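Local coordinates for protein serine repeat antigen 5 (Plasmodium falciparum, PDB 6X42) that is a pseudo-zymogen with a papain-like cysteine protease fold in the malaria parasite, and probably has little or no ordinary peptidase activity, at residues 195-200 and 209-214; 239-244 and 253-258; 189-194 and 219-224. All coordinates share one frame; numbering follows the deposited sequence.

Contact 1 of 3, residues 195-200 and 209-214; sequences AENVMG and QNLCGD. With CA (calcium ion), chain B.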
ATOM      1  N   ALA A 195       6.479   8.919   8.804  1.00 12.98           N
ATOM      2  CA  ALA A 195       5.524   8.550   9.849  1.00 13.78           C
ATOM      3  C   ALA A 195       5.253   9.714  10.795  1.00 13.38           C
ATOM      4  O   ALA A 195       4.125   9.870  11.287  1.00 14.45           O
ATOM      5  CB  ALA A 195       6.027   7.345  10.646  1.00 15.28           C
ATOM      6  N   GLU A 196       6.280  10.524  11.082  1.00 14.14           N
ATOM      7  CA  GLU A 196       6.077  11.652  11.983  1.00 15.64           C
ATOM      8  C   GLU A 196       4.882  12.497  11.566  1.00 14.74           C
ATOM      9  O   GLU A 196       4.200  13.076  12.419  1.00 15.16           O
ATOM     10  CB  GLU A 196       7.338  12.528  12.056  1.00 19.80           C
ATOM     11  CG  GLU A 196       7.566  13.416  10.835  1.00 20.90           C
ATOM     12  CD  GLU A 196       8.758  14.360  10.942  1.00 21.24           C
ATOM     13  OE1 GLU A 196       9.753  14.011  11.628  1.00 25.11           O
ATOM     14  OE2 GLU A 196       8.729  15.419  10.271  1.00 19.87           O
ATOM     15  N   ASN A 197       4.628  12.589  10.261  1.00 14.13           N
ATOM     16  CA  ASN A 197       3.656  13.533   9.747  1.00 13.89           C
ATOM     17  C   ASN A 197       2.233  13.173  10.119  1.00 14.01           C
ATOM     18  O   ASN A 197       1.367  14.053  10.071  1.00 16.34           O
ATOM     19  CB  ASN A 197       3.784  13.684   8.237  1.00 13.96           C
ATOM     20  CG  ASN A 197       5.057  14.407   7.850  1.00 14.23           C
ATOM     21  OD1 ASN A 197       5.594  15.169   8.653  1.00 16.09           O
ATOM     22  ND2 ASN A 197       5.551  14.179   6.655  1.00 14.31           N
ATOM     23  N   VAL A 198       1.971  11.921  10.506  1.00 13.30           N
ATOM     24  CA  VAL A 198       0.632  11.489  10.917  1.00 13.84           C
ATOM     25  C   VAL A 198       0.522  11.298  12.418  1.00 13.62           C
ATOM     26  O   VAL A 198      -0.489  10.765  12.899  1.00 14.45           O
ATOM     27  CB  VAL A 198       0.152  10.245  10.139  1.00 14.06           C
ATOM     28  CG1 VAL A 198       0.229  10.479   8.639  1.00 15.09           C
ATOM     29  CG2 VAL A 198       0.936   8.996  10.514  1.00 14.77           C
ATOM     30  N   MET A 199       1.505  11.788  13.181  1.00 14.25           N
ATOM     31  CA  MET A 199       1.560  11.619  14.626  0.59 15.11           C
ATOM     32  C   MET A 199       0.828  12.707  15.399  1.00 15.40           C
ATOM     33  O   MET A 199       0.682  12.579  16.622  1.00 16.75           O
ATOM     34  CB  MET A 199       3.016  11.621  15.089  0.59 16.39           C
ATOM     35  CG  MET A 199       3.813  10.444  14.623  0.59 18.94           C
ATOM     36  SD  MET A 199       3.224   8.888  15.274  0.59 23.36           S
ATOM     37  CE  MET A 199       4.575   7.829  14.738  0.59 24.95           C
ATOM     38  N   GLY A 200       0.393  13.774  14.731  1.00 15.98           N
ATOM     39  CA  GLY A 200      -0.291  14.844  15.440  1.00 17.65           C
ATOM     40  C   GLY A 200      -1.591  14.364  16.057  1.00 16.48           C
ATOM     41  O   GLY A 200      -2.271  13.465  15.550  1.00 16.94           O
ATOM     42  N   GLN A 209      -6.914  16.020   6.404  1.00 15.10           N
ATOM     43  CA  GLN A 209      -5.670  16.610   6.861  1.00 15.21           C
ATOM     44  C   GLN A 209      -5.032  17.413   5.733  1.00 15.45           C
ATOM     45  O   GLN A 209      -5.286  17.165   4.557  1.00 16.35           O
ATOM     46  CB  GLN A 209      -4.719  15.499   7.342  1.00 15.86           C
ATOM     47  CG  GLN A 209      -5.327  14.586   8.406  1.00 18.05           C
ATOM     48  CD  GLN A 209      -5.708  15.287   9.656  1.00 19.75           C
ATOM     49  OE1 GLN A 209      -5.142  16.312  10.032  1.00 21.07           O
ATOM     50  NE2 GLN A 209      -6.675  14.705  10.357  1.00 24.42           N
ATOM     51  N   ASN A 210      -4.226  18.406   6.101  1.00 17.38           N
ATOM     52  CA  ASN A 210      -3.626  19.314   5.121  1.00 18.08           C
ATOM     53  C   ASN A 210      -2.246  19.713   5.618  1.00 18.18           C
ATOM     54  O   ASN A 210      -2.118  20.467   6.577  1.00 20.28           O
ATOM     55  CB  ASN A 210      -4.503  20.553   4.904  1.00 21.73           C
ATOM     56  CG  ASN A 210      -4.004  21.432   3.752  1.00 23.97           C
ATOM     57  OD1 ASN A 210      -3.806  20.956   2.643  1.00 26.83           O
ATOM     58  ND2 ASN A 210      -3.855  22.721   4.005  1.00 28.83           N
ATOM     59  N   LEU A 211      -1.203  19.233   4.960  1.00 18.13           N
ATOM     60  CA  LEU A 211       0.133  19.461   5.479  1.00 18.03           C
ATOM     61  C   LEU A 211       1.160  19.139   4.408  1.00 18.07           C
ATOM     62  O   LEU A 211       0.865  18.482   3.410  1.00 17.78           O
ATOM     63  CB  LEU A 211       0.390  18.605   6.719  1.00 19.32           C
ATOM     64  CG  LEU A 211       0.549  17.091   6.523  1.00 18.76           C
ATOM     65  CD1 LEU A 211       1.138  16.516   7.804  1.00 20.64           C
ATOM     66  CD2 LEU A 211      -0.755  16.428   6.153  1.00 18.78           C
ATOM     67  N   CYS A 212       2.371  19.609   4.654  1.00 20.98           N
ATOM     68  CA  CYS A 212       3.513  19.306   3.816  1.00 19.86           C
ATOM     69  C   CYS A 212       4.156  17.979   4.213  1.00 18.70           C
ATOM     70  O   CYS A 212       4.091  17.546   5.359  1.00 19.39           O
ATOM     71  CB  CYS A 212       4.589  20.389   3.999  1.00 23.33           C
ATOM     72  SG  CYS A 212       4.100  22.130   3.705  1.00 27.96           S
ATOM     73  N   GLY A 213       4.826  17.371   3.249  1.00 16.51           N
ATOM     74  CA  GLY A 213       5.734  16.277   3.511  1.00 15.71           C
ATOM     75  C   GLY A 213       7.127  16.777   3.837  1.00 15.57           C
ATOM     76  O   GLY A 213       7.358  17.967   4.091  1.00 18.81           O
ATOM     77  N   ASP A 214       8.061  15.841   3.840  1.00 16.26           N
ATOM     78  CA  ASP A 214       9.461  16.089   4.136  1.00 15.86           C
ATOM     79  C   ASP A 214      10.300  15.651   2.946  1.00 15.37           C
ATOM     80  O   ASP A 214       9.795  15.100   1.973  1.00 15.82           O
ATOM     81  CB  ASP A 214       9.852  15.330   5.402  1.00 17.50           C
ATOM     82  CG  ASP A 214       9.092  15.821   6.613  1.00 20.51           C
ATOM     83  OD1 ASP A 214       9.427  16.874   7.195  1.00 23.88           O
ATOM     84  OD2 ASP A 214       8.102  15.203   6.996  1.00 22.75           O
TER
HETATM   85 CA    CA B 901       7.427  16.671   8.821  1.00 16.50          CA
HETATM   86  O   HOH W   1       5.880  18.003   7.496  1.00 20.69           O
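Glu196 and Asn197 meet Asp214 around a calcium ion, forming a loop-built metal site in the papain-like domain. Both segments belong to the long connection between strand 189-193 and strand 219-230. Residues 195-197 make a short 3-10 turn, while the chain approaching Asp214 has no helix.

The metal bonds come first. Glu196 binds the calcium ion through OE2 at 2.3 Å. Its chain, extended beyond CG, carries OE2 out to the ion. Asn197 OD1 sits 2.4 Å from the calcium. Asp214 binds it with both carboxylate oxygens, OD1 at 2.6 Å and OD2 at 2.4 Å. A water, also 2.4 Å from the calcium, is a further ligand. The carboxylates of Glu196 and Asp214 reach toward each other tip to tip, with planes 89° apart. The positive ion between them probably offsets their mutual repulsion.

Hydrogen bonds tie the ligands to one another and to the backbone. Asn197 ND2 donates to Asp214 OD2 at 2.8 Å and meets that oxygen nearly along its C-O axis. The amide and carboxylate planes are only 19° apart. Asn197 therefore uses both ends of its amide, OD1 on the metal and ND2 on a metal ligand. Asp214 OD2 is gripped by the calcium and by this N-H. The bound water donates to Cys212 O at 2.8 Å, which ties the backbone of residues 209-214 to the ion indirectly.

Around the site, Cys212 is held by its disulfide to Cys266. The apolar contribution is small. Leu211 CD1 lies against the base of the asparagine side chain, 3.9 Å from Asn197 CB.

Contact 2 of 3, residues 239-244 and 253-258; sequences YWIVRN and EGYFKV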
ATOM      1  N   TYR A 239      -8.861  15.076  -2.036  1.00 14.98           N
ATOM      2  CA  TYR A 239      -8.169  14.292  -1.021  1.00 14.24           C
ATOM      3  C   TYR A 239      -7.872  12.884  -1.524  1.00 13.46           C
ATOM      4  O   TYR A 239      -8.597  12.338  -2.362  1.00 14.42           O
ATOM      5  CB  TYR A 239      -9.008  14.199   0.276  1.00 14.38           C
ATOM      6  CG  TYR A 239     -10.366  13.565   0.113  1.00 14.58           C
ATOM      7  CD1 TYR A 239     -10.533  12.194   0.176  1.00 14.76           C
ATOM      8  CD2 TYR A 239     -11.505  14.339  -0.126  1.00 15.33           C
ATOM      9  CE1 TYR A 239     -11.776  11.619   0.015  1.00 15.35           C
ATOM     10  CE2 TYR A 239     -12.749  13.755  -0.290  1.00 16.31           C
ATOM     11  CZ  TYR A 239     -12.876  12.395  -0.226  1.00 16.23           C
ATOM     12  OH  TYR A 239     -14.101  11.784  -0.409  1.00 18.14           O
ATOM     13  N   TRP A 240      -6.810  12.288  -0.968  1.00 13.47           N
ATOM     14  CA  TRP A 240      -6.579  10.854  -1.002  1.00 12.77           C
ATOM     15  C   TRP A 240      -7.213  10.215   0.224  1.00 12.24           C
ATOM     16  O   TRP A 240      -7.186  10.795   1.314  1.00 13.32           O
ATOM     17  CB  TRP A 240      -5.075  10.534  -0.936  1.00 12.66           C
ATOM     18  CG  TRP A 240      -4.247  11.055  -2.064  1.00 12.82           C
ATOM     19  CD1 TRP A 240      -3.173  11.869  -1.957  1.00 13.77           C
ATOM     20  CD2 TRP A 240      -4.414  10.789  -3.470  1.00 13.35           C
ATOM     21  NE1 TRP A 240      -2.645  12.135  -3.202  1.00 14.21           N
ATOM     22  CE2 TRP A 240      -3.391  11.476  -4.145  1.00 13.97           C
ATOM     23  CE3 TRP A 240      -5.318  10.024  -4.216  1.00 13.87           C
ATOM     24  CZ2 TRP A 240      -3.271  11.456  -5.520  1.00 14.46           C
ATOM     25  CZ3 TRP A 240      -5.197  10.004  -5.582  1.00 14.32           C
ATOM     26  CH2 TRP A 240      -4.177  10.714  -6.217  1.00 14.72           C
ATOM     27  N   ILE A 241      -7.729   8.997   0.058  1.00 12.60           N
ATOM     28  CA  ILE A 241      -8.073   8.107   1.163  1.00 12.80           C
ATOM     29  C   ILE A 241      -6.893   7.155   1.326  1.00 12.14           C
ATOM     30  O   ILE A 241      -6.483   6.485   0.367  1.00 13.17           O
ATOM     31  CB  ILE A 241      -9.376   7.331   0.904  1.00 14.15           C
ATOM     32  CG1 ILE A 241     -10.531   8.279   0.575  1.00 14.22           C
ATOM     33  CG2 ILE A 241      -9.689   6.463   2.108  1.00 15.08           C
ATOM     34  CD1 ILE A 241     -11.812   7.556   0.214  1.00 16.00           C
ATOM     35  N   VAL A 242      -6.339   7.122   2.533  1.00 12.46           N
ATOM     36  CA  VAL A 242      -5.110   6.394   2.839  1.00 11.70           C
ATOM     37  C   VAL A 242      -5.390   5.364   3.927  1.00 12.18           C
ATOM     38  O   VAL A 242      -5.966   5.680   4.974  1.00 13.35           O
ATOM     39  CB  VAL A 242      -3.987   7.356   3.276  1.00 12.59           C
ATOM     40  CG1 VAL A 242      -2.687   6.597   3.559  1.00 14.25           C
ATOM     41  CG2 VAL A 242      -3.760   8.425   2.227  1.00 13.70           C
ATOM     42  N   ARG A 243      -4.945   4.137   3.674  1.00 11.90           N
ATOM     43  CA  ARG A 243      -4.975   3.027   4.626  1.00 12.08           C
ATOM     44  C   ARG A 243      -3.643   2.951   5.359  1.00 11.20           C
ATOM     45  O   ARG A 243      -2.579   2.941   4.734  1.00 12.22           O
ATOM     46  CB  ARG A 243      -5.206   1.719   3.874  1.00 12.67           C
ATOM     47  CG  ARG A 243      -5.243   0.454   4.740  1.00 12.97           C
ATOM     48  CD  ARG A 243      -5.477  -0.722   3.876  1.00 14.01           C
ATOM     49  NE  ARG A 243      -5.276  -2.016   4.509  1.00 13.69           N
ATOM     50  CZ  ARG A 243      -6.227  -2.831   4.955  1.00 13.49           C
ATOM     51  NH1 ARG A 243      -7.490  -2.467   5.022  1.00 15.55           N
ATOM     52  NH2 ARG A 243      -5.906  -4.048   5.326  1.00 14.40           N
ATOM     53  N   ASN A 244      -3.704   2.859   6.686  1.00 11.75           N
ATOM     54  CA  ASN A 244      -2.544   2.621   7.538  1.00 11.55           C
ATOM     55  C   ASN A 244      -2.651   1.232   8.156  1.00 11.86           C
ATOM     56  O   ASN A 244      -3.685   0.571   8.050  1.00 13.23           O
ATOM     57  CB  ASN A 244      -2.457   3.716   8.608  1.00 12.16           C
ATOM     58  CG  ASN A 244      -1.054   3.957   9.134  1.00 12.69           C
ATOM     59  OD1 ASN A 244      -0.102   3.249   8.817  1.00 12.50           O
ATOM     60  ND2 ASN A 244      -0.939   4.985   9.966  1.00 14.58           N
ATOM     61  N   GLU A 253     -10.983   4.963  11.799  1.00 16.26           N
ATOM     62  CA  GLU A 253     -11.158   3.518  11.617  1.00 16.06           C
ATOM     63  C   GLU A 253      -9.987   2.864  10.879  1.00 14.83           C
ATOM     64  O   GLU A 253     -10.154   1.871  10.160  1.00 16.50           O
ATOM     65  CB  GLU A 253     -12.489   3.185  10.952  1.00 19.16           C
ATOM     66  CG  GLU A 253     -13.692   3.649  11.783  1.00 24.45           C
ATOM     67  CD  GLU A 253     -15.038   3.426  11.106  1.00 30.72           C
ATOM     68  OE1 GLU A 253     -15.151   2.480  10.305  1.00 35.80           O
ATOM     69  OE2 GLU A 253     -15.994   4.168  11.424  1.00 33.53           O
ATOM     70  N   GLY A 254      -8.789   3.386  11.082  1.00 13.69           N
ATOM     71  CA  GLY A 254      -7.581   2.844  10.500  1.00 13.32           C
ATOM     72  C   GLY A 254      -7.129   3.527   9.237  1.00 12.83           C
ATOM     73  O   GLY A 254      -6.026   3.211   8.747  1.00 13.07           O
ATOM     74  N   TYR A 255      -7.939   4.446   8.702  1.00 13.72           N
ATOM     75  CA  TYR A 255      -7.695   5.205   7.480  1.00 13.93           C
ATOM     76  C   TYR A 255      -7.591   6.695   7.817  1.00 13.87           C
ATOM     77  O   TYR A 255      -7.903   7.129   8.933  1.00 15.43           O
ATOM     78  CB  TYR A 255      -8.855   5.000   6.493  1.00 14.92           C
ATOM     79  CG  TYR A 255      -9.049   3.586   6.010  1.00 14.47           C
ATOM     80  CD1 TYR A 255      -9.766   2.668   6.758  1.00 15.26           C
ATOM     81  CD2 TYR A 255      -8.528   3.175   4.794  1.00 14.96           C
ATOM     82  CE1 TYR A 255      -9.949   1.365   6.323  1.00 15.54           C
ATOM     83  CE2 TYR A 255      -8.707   1.882   4.328  1.00 15.44           C
ATOM     84  CZ  TYR A 255      -9.401   0.969   5.100  1.00 15.51           C
ATOM     85  OH  TYR A 255      -9.551  -0.321   4.636  1.00 17.05           O
ATOM     86  N   PHE A 256      -7.203   7.498   6.833  1.00 13.36           N
ATOM     87  CA  PHE A 256      -7.330   8.940   6.961  1.00 13.60           C
ATOM     88  C   PHE A 256      -7.489   9.535   5.573  1.00 13.33           C
ATOM     89  O   PHE A 256      -7.234   8.883   4.564  1.00 14.78           O
ATOM     90  CB  PHE A 256      -6.152   9.578   7.722  1.00 14.23           C
ATOM     91  CG  PHE A 256      -4.797   9.458   7.039  1.00 13.46           C
ATOM     92  CD1 PHE A 256      -4.257  10.512   6.325  1.00 14.23           C
ATOM     93  CD2 PHE A 256      -4.045   8.293   7.149  1.00 14.83           C
ATOM     94  CE1 PHE A 256      -3.015  10.407   5.733  1.00 14.53           C
ATOM     95  CE2 PHE A 256      -2.810   8.201   6.564  1.00 14.26           C
ATOM     96  CZ  PHE A 256      -2.304   9.258   5.862  1.00 13.94           C
ATOM     97  N   LYS A 257      -7.948  10.784   5.534  1.00 13.66           N
ATOM     98  CA  LYS A 257      -8.015  11.573   4.306  1.00 13.45           C
ATOM     99  C   LYS A 257      -6.989  12.694   4.380  1.00 13.46           C
ATOM    100  O   LYS A 257      -6.789  13.291   5.442  1.00 14.26           O
ATOM    101  CB  LYS A 257      -9.412  12.172   4.110  1.00 14.01           C
ATOM    102  CG  LYS A 257     -10.485  11.139   3.889  1.00 14.90           C
ATOM    103  CD  LYS A 257     -11.854  11.783   3.691  1.00 17.63           C
ATOM    104  CE  LYS A 257     -12.926  10.737   3.523  1.00 22.22           C
ATOM    105  NZ  LYS A 257     -13.341  10.163   4.827  1.00 24.94           N
ATOM    106  N   VAL A 258      -6.340  12.978   3.261  1.00 13.48           N
ATOM    107  CA  VAL A 258      -5.309  14.011   3.218  1.00 13.50           C
ATOM    108  C   VAL A 258      -5.429  14.770   1.904  1.00 14.09           C
ATOM    109  O   VAL A 258      -5.639  14.177   0.841  1.00 14.08           O
ATOM    110  CB  VAL A 258      -3.900  13.404   3.448  1.00 13.59           C
ATOM    111  CG1 VAL A 258      -3.527  12.412   2.355  1.00 14.63           C
ATOM    112  CG2 VAL A 258      -2.833  14.469   3.572  1.00 14.61           C
TER
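Val242 and Phe256 form the tight centre of this beta hairpin, made by strands 236-243 and 255-259 in the sheet of the papain-like fold. The strands run antiparallel, with 163° between their directions. Val242 pairs with Phe256, and Trp240 with Val258, as hydrogen-bonded pairs. Val242 N donates to Phe256 O at 2.8 Å, and Phe256 N returns a bond to Val242 O. Beyond the paired strands, Asn244 N bonds to Gly254 O at 3.1 Å.

The tight cluster is Val242, Phe256 and Val258, all buried. Val242 CB stands over one face of the Phe256 ring in a CH-pi contact, 3.8 Å from the ring centroid. Val242 CG1 comes closer to the rim, 3.4 Å from Phe256 CE2. The Phe256 CG lies between the backbone N and the carbonyl carbon (chi1 64°), and its ring runs beside Val242. Val258 CG1 fills in next to it, 4.0 Å from Val242 CG2. Trp240 joins the cluster through its CB, while its indole leads away to helix 172-186. Phe203 meets the Phe256 ring edge-to-face.

The other face is nearer solvent at Tyr255 and Lys257, and looser at Ile241. The Lys257 chain lies alongside Tyr239. Its CD sits over one face of the Tyr239 ring, 3.9 Å from the centroid, offset toward the rim. Ile241 only brushes Tyr255, with CG2 4.4 Å from CD2. Farther along, Arg243 is extended from CG to NE and passes the Tyr255 ring, its CB and CG near CE2. Its guanidinium also reaches Leu42 O through NH1 and Gln43 O through NH2. Arg243 NH1 donates to Tyr255 OH at 3.0 Å, with the hydroxyl oxygen in the guanidinium plane.

Contact 3 of 3, residues 189-194 and 219-224; sequences VIAYIK and HAVNIV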
ATOM      1  N   VAL A 189      -2.514   1.769  -4.593  1.00 12.63           N
ATOM      2  CA  VAL A 189      -1.073   1.820  -4.784  1.00 12.69           C
ATOM      3  C   VAL A 189      -0.419   1.757  -3.410  1.00 11.38           C
ATOM      4  O   VAL A 189      -1.054   2.007  -2.382  1.00 12.59           O
ATOM      5  CB  VAL A 189      -0.592   3.070  -5.551  1.00 13.36           C
ATOM      6  CG1 VAL A 189      -1.231   3.150  -6.919  1.00 14.98           C
ATOM      7  CG2 VAL A 189      -0.834   4.348  -4.735  1.00 13.97           C
ATOM      8  N   ILE A 190       0.868   1.417  -3.396  1.00 12.01           N
ATOM      9  CA  ILE A 190       1.713   1.599  -2.227  1.00 11.53           C
ATOM     10  C   ILE A 190       2.164   3.051  -2.227  1.00 11.92           C
ATOM     11  O   ILE A 190       2.525   3.580  -3.285  1.00 12.37           O
ATOM     12  CB  ILE A 190       2.918   0.646  -2.299  1.00 11.59           C
ATOM     13  CG1 ILE A 190       2.485  -0.814  -2.439  1.00 13.26           C
ATOM     14  CG2 ILE A 190       3.818   0.869  -1.080  1.00 13.29           C
ATOM     15  CD1 ILE A 190       3.614  -1.714  -2.957  1.00 14.18           C
ATOM     16  N   ALA A 191       2.134   3.706  -1.071  1.00 11.34           N
ATOM     17  CA  ALA A 191       2.628   5.076  -0.969  1.00 11.29           C
ATOM     18  C   ALA A 191       3.581   5.189   0.202  1.00 11.59           C
ATOM     19  O   ALA A 191       3.376   4.541   1.238  1.00 12.81           O
ATOM     20  CB  ALA A 191       1.488   6.096  -0.802  1.00 12.61           C
ATOM     21  N   TYR A 192       4.590   6.034   0.080  1.00 11.64           N
ATOM     22  CA  TYR A 192       5.562   6.277   1.165  1.00 11.70           C
ATOM     23  C   TYR A 192       5.310   7.650   1.758  1.00 11.10           C
ATOM     24  O   TYR A 192       5.100   8.551   1.009  1.00 12.19           O
ATOM     25  CB  TYR A 192       7.017   6.132   0.718  1.00 11.94           C
ATOM     26  CG  TYR A 192       7.570   4.800   1.146  1.00 12.59           C
ATOM     27  CD1 TYR A 192       7.572   3.720   0.285  1.00 15.12           C
ATOM     28  CD2 TYR A 192       7.984   4.589   2.449  1.00 13.00           C
ATOM     29  CE1 TYR A 192       8.027   2.480   0.690  1.00 15.92           C
ATOM     30  CE2 TYR A 192       8.438   3.353   2.874  1.00 13.95           C
ATOM     31  CZ  TYR A 192       8.466   2.295   1.988  1.00 14.97           C
ATOM     32  OH  TYR A 192       8.910   1.072   2.390  1.00 17.18           O
ATOM     33  N   ILE A 193       5.283   7.732   3.073  1.00 11.12           N
ATOM     34  CA  ILE A 193       5.171   8.956   3.845  1.00 11.35           C
ATOM     35  C   ILE A 193       6.228   8.932   4.946  1.00 11.01           C
ATOM     36  O   ILE A 193       6.860   7.915   5.219  1.00 11.58           O
ATOM     37  CB  ILE A 193       3.760   9.136   4.455  1.00 12.31           C
ATOM     38  CG1 ILE A 193       3.433   8.038   5.481  1.00 12.36           C
ATOM     39  CG2 ILE A 193       2.714   9.143   3.346  1.00 13.49           C
ATOM     40  CD1 ILE A 193       2.161   8.336   6.284  1.00 14.50           C
ATOM     41  N   LYS A 194       6.413  10.074   5.598  1.00 12.61           N
ATOM     42  CA  LYS A 194       7.205  10.131   6.821  0.66 12.69           C
ATOM     43  C   LYS A 194       6.243   9.955   7.991  1.00 13.05           C
ATOM     44  O   LYS A 194       5.290  10.731   8.141  1.00 13.59           O
ATOM     45  CB  LYS A 194       8.013  11.427   6.925  0.66 13.93           C
ATOM     46  CG  LYS A 194       9.245  11.272   7.829  0.66 17.16           C
ATOM     47  CD  LYS A 194      10.180  12.464   7.760  0.66 18.55           C
ATOM     48  CE  LYS A 194      11.525  12.154   8.384  0.66 20.27           C
ATOM     49  NZ  LYS A 194      12.397  13.360   8.351  0.66 22.90           N
ATOM     50  N   HIS A 219       7.766   5.195   5.973  1.00 12.06           N
ATOM     51  CA  HIS A 219       6.631   4.390   6.395  1.00 11.98           C
ATOM     52  C   HIS A 219       5.733   4.204   5.188  1.00 11.87           C
ATOM     53  O   HIS A 219       5.377   5.174   4.515  1.00 11.96           O
ATOM     54  CB  HIS A 219       5.910   5.119   7.550  1.00 12.42           C
ATOM     55  CG  HIS A 219       4.716   4.394   8.062  1.00 12.83           C
ATOM     56  ND1 HIS A 219       4.797   3.220   8.776  1.00 15.78           N
ATOM     57  CD2 HIS A 219       3.403   4.703   7.984  1.00 14.02           C
ATOM     58  CE1 HIS A 219       3.575   2.816   9.065  1.00 15.47           C
ATOM     59  NE2 HIS A 219       2.709   3.694   8.590  1.00 13.85           N
ATOM     60  N   ALA A 220       5.388   2.956   4.919  1.00 11.20           N
ATOM     61  CA  ALA A 220       4.563   2.607   3.777  1.00 11.78           C
ATOM     62  C   ALA A 220       3.097   2.479   4.180  1.00 11.33           C
ATOM     63  O   ALA A 220       2.778   1.884   5.204  1.00 12.85           O
ATOM     64  CB  ALA A 220       5.020   1.298   3.151  1.00 12.57           C
ATOM     65  N   VAL A 221       2.225   3.081   3.368  1.00 11.28           N
ATOM     66  CA  VAL A 221       0.780   3.068   3.508  1.00 10.98           C
ATOM     67  C   VAL A 221       0.197   2.735   2.134  1.00 11.42           C
ATOM     68  O   VAL A 221       0.934   2.418   1.209  1.00 11.40           O
ATOM     69  CB  VAL A 221       0.250   4.407   4.055  1.00 11.52           C
ATOM     70  CG1 VAL A 221       0.748   4.638   5.478  1.00 12.41           C
ATOM     71  CG2 VAL A 221       0.655   5.562   3.141  1.00 12.55           C
ATOM     72  N   ASN A 222      -1.133   2.762   1.996  1.00 11.42           N
ATOM     73  CA  ASN A 222      -1.744   2.556   0.684  1.00 11.29           C
ATOM     74  C   ASN A 222      -2.706   3.693   0.398  1.00 11.99           C
ATOM     75  O   ASN A 222      -3.517   4.058   1.252  1.00 13.21           O
ATOM     76  CB  ASN A 222      -2.500   1.231   0.609  1.00 12.15           C
ATOM     77  CG  ASN A 222      -1.597   0.038   0.825  1.00 12.09           C
ATOM     78  OD1 ASN A 222      -1.473  -0.463   1.946  1.00 13.19           O
ATOM     79  ND2 ASN A 222      -0.925  -0.402  -0.243  1.00 12.08           N
ATOM     80  N   ILE A 223      -2.666   4.212  -0.826  1.00 11.57           N
ATOM     81  CA  ILE A 223      -3.748   5.061  -1.313  1.00 11.51           C
ATOM     82  C   ILE A 223      -4.801   4.146  -1.905  1.00 12.56           C
ATOM     83  O   ILE A 223      -4.491   3.289  -2.744  1.00 13.05           O
ATOM     84  CB  ILE A 223      -3.251   6.107  -2.318  1.00 12.05           C
ATOM     85  CG1 ILE A 223      -2.281   7.077  -1.649  1.00 12.39           C
ATOM     86  CG2 ILE A 223      -4.440   6.852  -2.920  1.00 12.89           C
ATOM     87  CD1 ILE A 223      -1.551   7.985  -2.632  1.00 12.92           C
ATOM     88  N   VAL A 224      -6.037   4.289  -1.426  1.00 12.78           N
ATOM     89  CA  VAL A 224      -7.125   3.375  -1.756  1.00 13.71           C
ATOM     90  C   VAL A 224      -8.328   4.057  -2.373  1.00 14.07           C
ATOM     91  O   VAL A 224      -9.278   3.365  -2.757  1.00 14.77           O
ATOM     92  CB  VAL A 224      -7.539   2.525  -0.536  1.00 13.37           C
ATOM     93  CG1 VAL A 224      -6.330   1.802   0.029  1.00 14.58           C
ATOM     94  CG2 VAL A 224      -8.234   3.357   0.544  1.00 15.05           C
TER
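The Tyr192 ring has Ala220 CB over one face, 4.1 Å from the centroid and offset toward the rim. The His219 ring is met at its edge by Ile193, whose CG1 lies 4.2 Å from His219 CD2. Trp246 also meets this imidazole, with the planes at about 40°, and Asn244 OD1 is hydrogen-bonded to its NE2.

These residues sit on two antiparallel strands of the papain-like sheet. In the middle, Val221 N donates to Ala191 O at 2.8 Å, almost straight. At the His219 end Ile193 N gives a straight bond to His219 O at 2.9 Å, while the return bond, His219 N to Ile193 O, is more bent. At the other end Val189 O takes two donors. Asn222 ND2 comes from above the carbonyl plane at 3.2 Å, and Ile223 N makes a weak bond. Asn222 ND2 also bonds to Ala57 O on helix 53-68. Apolar contacts join Ala191 CB to Ile223 CG1 and Ile193 CD1 to Val221 CG1.

His219 probably corresponds to the papain histidine, and Ser53, which bonds to Ala220 N, to the catalytic cysteine of active relatives. The pairing would thus hold a papain-like histidine beside a serine, consistent with a pseudo-enzyme.

Contacts 2 and 3 belong to the same sheet, with centres about 10 Å apart. Strands 219-230 and 236-243 are neighbours there and follow each other in the chain. Contact 3 closes before contact 2 opens. Arg243 N reaches Asn222 O, and Asn244 OD1 bonds to His219 NE2, the histidine-asparagine pairing known from papain. Contact 1 is nested in the loop closed by contact 3, about 13 Å from it and 12 Å from contact 2 between centres. It touches both: Val198 packs on Ile193 and Phe256, and Gln209 N bonds to Lys257 O. The calcium-bound loop is thus fastened to the sheet that presents His219 and Asn244.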